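PDB 2V8T: manganese-containing pseudocatalase from Thermus thermophilus, which probably breaks down hydrogen peroxide to water and oxygen at a site holding two manganese ions. Local coordinates for residues Ala25-Ala28 with Leu29-Gly32; Ala78-Ile81 with Asn82-Ala86. All coordinates share one frame; numbering follows the deposited sequence.

Contact 1: Ala25-Ala28 with Leu29-Gly32; sequences AVQA and LLGG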
loop_
_atom_site.group_PDB
_atom_site.type_symbol
_atom_site.label_atom_id
_atom_site.label_comp_id
_atom_site.label_asym_id
_atom_site.label_seq_id
_atom_site.Cartn_x
_atom_site.Cartn_y
_atom_site.Cartn_z
ATOM N N ALA A 25 6.480 -16.433 11.735
ATOM C CA ALA A 25 5.134 -16.979 11.677
ATOM C C ALA A 25 4.230 -16.318 12.753
ATOM O O ALA A 25 3.094 -15.952 12.500
ATOM C CB ALA A 25 5.168 -18.500 11.872
ATOM N N VAL A 26 4.790 -16.196 13.968
ATOM C CA VAL A 26 4.044 -15.588 15.065
ATOM C C VAL A 26 3.677 -14.131 14.761
ATOM O O VAL A 26 2.664 -13.629 15.247
ATOM C CB VAL A 26 4.792 -15.767 16.416
ATOM C CG1 VAL A 26 4.074 -15.021 17.538
ATOM C CG2 VAL A 26 4.889 -17.260 16.749
ATOM N N GLN A 27 4.467 -13.453 13.903
ATOM C CA GLN A 27 4.071 -12.119 13.464
ATOM C C GLN A 27 2.657 -12.068 12.900
ATOM O O GLN A 27 2.007 -11.029 13.018
ATOM C CB GLN A 27 5.064 -11.553 12.444
ATOM C CG GLN A 27 6.375 -11.048 13.019
ATOM C CD GLN A 27 6.368 -9.719 13.741
ATOM O OE1 GLN A 27 7.413 -9.324 14.310
ATOM N NE2 GLN A 27 5.263 -8.989 13.748
ATOM N N ALA A 28 2.173 -13.134 12.241
ATOM C CA ALA A 28 0.793 -13.093 11.763
ATOM C C ALA A 28 -0.197 -12.762 12.871
ATOM O O ALA A 28 -1.238 -12.145 12.635
ATOM C CB ALA A 28 0.382 -14.438 11.139
ATOM N N LEU A 29 0.118 -13.223 14.077
ATOM C CA LEU A 29 -0.735 -13.076 15.243
ATOM C C LEU A 29 -0.585 -11.712 15.909
ATOM O O LEU A 29 -1.315 -11.397 16.848
ATOM C CB LEU A 29 -0.451 -14.191 16.265
ATOM C CG LEU A 29 -0.435 -15.608 15.663
ATOM C CD1 LEU A 29 -0.235 -16.618 16.788
ATOM C CD2 LEU A 29 -1.700 -15.900 14.860
ATOM N N LEU A 30 0.374 -10.901 15.417
ATOM C CA LEU A 30 0.610 -9.564 15.939
ATOM C C LEU A 30 0.053 -8.527 14.942
ATOM O O LEU A 30 -0.895 -7.817 15.216
ATOM C CB LEU A 30 2.075 -9.341 16.252
ATOM C CG LEU A 30 2.418 -7.984 16.857
ATOM C CD1 LEU A 30 1.532 -7.636 18.078
ATOM C CD2 LEU A 30 3.898 -7.964 17.242
ATOM N N GLY A 31 0.684 -8.445 13.742
ATOM C CA GLY A 31 0.393 -7.401 12.776
ATOM C C GLY A 31 -0.300 -7.859 11.512
ATOM O O GLY A 31 -0.480 -7.021 10.618
ATOM N N GLY A 32 -0.671 -9.131 11.388
ATOM C CA GLY A 32 -1.475 -9.565 10.278
ATOM C C GLY A 32 -2.908 -9.120 10.366
ATOM O O GLY A 32 -3.353 -8.569 11.370
#
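L29 meets V26 first through its backbone: L29 N donates to V26 O at 2.8 Å, with an N-H...O angle of 141°, from well above the carbonyl plane. A25 O, one residue further back, is 4.3 Å from L29 N, so the turn is closed three residues back rather than four. The side chain follows the same carbonyl, with L29 CB 3.3 Å from V26 O, and packs onto H161 and V165 of helix 144-166 and I178 of helix 172-200. At L30 the spacing recurs, L30 N binding Q27 O at 2.9 Å. CG of L30 lies opposite its backbone N (chi1 -178°), which brings the isobutyl group alongside Q27, CD2 coming to 3.9 Å from Q27 NE2. That amide is held from outside: OE1 bonds to H115, and NE2 to the carbonyls of L124 and M126. G31 N then reaches Q27 O at 3.0 Å and meets it nearly end-on, the C=O...N angle being 170°; one carbonyl thus takes two donors, L30 N coming from above its plane. The last bond, G32 N to A28 O at 3.3 Å, is weak. A beta carbon modelled on G32 would fall about 2.7 Å from A28 O, too close, so glycine suits the position. The bonds of A28 (to A25 O), L29 and L30 span three residues, as in 3-10 turns; four-residue spacing returns at G31, Q27 O taking one donor of each kind. Backbone bonds, with H115, L124 and M126, thus meet buried polar groups of a turn whose L29 and L30 bond through the backbone to E36, a manganese ligand, and M37.

Contact 2: Ala78-Ile81 with Asn82-Ala86; sequences AATI and NSLLA
I81 and L85 lie side by side one helical turn apart, with I81 CG2 3.7 Å from L85 CD1. The isoleucine's first torsion (chi1 -67°) sets CG2 opposite the backbone N, on the side where L85 passes; the same two residues are also joined through the backbone, L85 N to I81 O at 3.0 Å, in the carbonyl plane. N82 N donates to A78 O at 2.8 Å and 163°, and N82 CG lies ahead of that oxygen, 3.2 Å away, a close approach and not a bond. The amide group of N82 is engaged beyond the helix: OD1 accepts from S123 N, and ND2 donates to N49 OD1 of the third subunit. A leucine here would probably leave S123 N and the neighbouring subunit's N49 without their mates, weakening a tie between subunits. T80 O receives L84 N at 3.1 Å, and T80 OG1 turns back to L76 O. A79 O takes two donors, S83 N at 2.9 Å and S83 OG at 2.8 Å, from opposite faces of its plane. Bonds from residue i+4 back to i, in unbroken series, mark a regular alpha-helix; here they form the last turns of helix 57-85, the helix that carries the manganese ligands E70 and H73 in this ferritin-clan protein.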
loop_
_atom_site.group_PDB
_atom_site.type_symbol
_atom_site.label_atom_id
_atom_site.label_comp_id
_atom_site.label_asym_id
_atom_site.label_seq_id
_atom_site.Cartn_x
_atom_site.Cartn_y
_atom_site.Cartn_z
ATOM N N ALA A 78 4.084 -9.655 21.190
ATOM C CA ALA A 78 5.374 -9.056 20.963
ATOM C C ALA A 78 6.448 -9.728 21.837
ATOM O O ALA A 78 7.569 -9.962 21.383
ATOM C CB ALA A 78 5.325 -7.561 21.199
ATOM N N ALA A 79 6.117 -10.002 23.107
ATOM C CA ALA A 79 7.073 -10.662 24.009
ATOM C C ALA A 79 7.464 -12.037 23.508
ATOM O O ALA A 79 8.614 -12.469 23.679
ATOM C CB ALA A 79 6.513 -10.738 25.427
ATOM N N THR A 80 6.510 -12.757 22.914
ATOM C CA THR A 80 6.772 -14.063 22.361
ATOM C C THR A 80 7.758 -13.968 21.179
ATOM O O THR A 80 8.733 -14.707 21.093
ATOM C CB THR A 80 5.443 -14.715 21.916
ATOM O OG1 THR A 80 4.561 -14.820 23.036
ATOM C CG2 THR A 80 5.654 -16.077 21.333
ATOM N N ILE A 81 7.465 -13.048 20.259
ATOM C CA ILE A 81 8.367 -12.792 19.137
ATOM C C ILE A 81 9.743 -12.391 19.624
ATOM O O ILE A 81 10.766 -12.907 19.145
ATOM C CB ILE A 81 7.728 -11.737 18.199
ATOM C CG1 ILE A 81 6.496 -12.327 17.531
ATOM C CG2 ILE A 81 8.737 -11.208 17.209
ATOM C CD1 ILE A 81 5.552 -11.286 16.964
ATOM N N ASN A 82 9.798 -11.475 20.582
ATOM C CA ASN A 82 11.076 -11.018 21.096
ATOM C C ASN A 82 11.857 -12.166 21.735
ATOM O O ASN A 82 13.085 -12.227 21.636
ATOM C CB ASN A 82 10.895 -9.861 22.048
ATOM C CG ASN A 82 10.459 -8.605 21.324
ATOM O OD1 ASN A 82 10.736 -8.443 20.137
ATOM N ND2 ASN A 82 9.788 -7.689 22.061
ATOM N N SER A 83 11.158 -13.054 22.437
ATOM C CA SER A 83 11.775 -14.218 23.023
ATOM C C SER A 83 12.420 -15.095 21.968
ATOM O O SER A 83 13.532 -15.611 22.165
ATOM C CB SER A 83 10.748 -15.033 23.822
ATOM O OG SER A 83 10.269 -14.358 24.959
ATOM N N LEU A 84 11.717 -15.300 20.854
ATOM C CA LEU A 84 12.219 -16.112 19.752
ATOM C C LEU A 84 13.379 -15.442 19.014
ATOM O O LEU A 84 14.178 -16.146 18.383
ATOM C CB LEU A 84 11.068 -16.431 18.789
ATOM C CG LEU A 84 9.980 -17.328 19.389
ATOM C CD1 LEU A 84 8.699 -17.222 18.528
ATOM C CD2 LEU A 84 10.459 -18.770 19.503
ATOM N N LEU A 85 13.484 -14.115 19.064
ATOM C CA LEU A 85 14.537 -13.397 18.373
ATOM C C LEU A 85 15.745 -13.082 19.258
ATOM O O LEU A 85 16.779 -12.642 18.756
ATOM C CB LEU A 85 13.994 -12.084 17.809
ATOM C CG LEU A 85 12.973 -12.247 16.677
ATOM C CD1 LEU A 85 12.364 -10.918 16.334
ATOM C CD2 LEU A 85 13.610 -12.886 15.444
ATOM N N ALA A 86 15.642 -13.298 20.569
ATOM C CA ALA A 86 16.696 -12.879 21.513
ATOM C C ALA A 86 17.879 -13.811 21.449
ATOM O O ALA A 86 17.775 -15.000 21.651
ATOM C CB ALA A 86 16.117 -12.938 22.941
#

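Contact 1 comes first along the chain, on helices 20-26 and 28-31, and contact 2 follows at the C-terminal end of helix 57-85; their centres are 12 Å apart. They touch directly, with I81 as the shared piece: its CG1 lies 3.6 Å from V26 CG1, and its CD1 is 3.7 Å from L30 CD2. The turn at 25-32 therefore packs against the side of the long helix beyond its metal ligands E70 and H73. Between the two contacts the chain runs through helix 36-49, which starts with the manganese ligand E36. The packing of 25-32 on I81 thus joins the N-terminal helices to helix 57-85, and so to a helix of the manganese site.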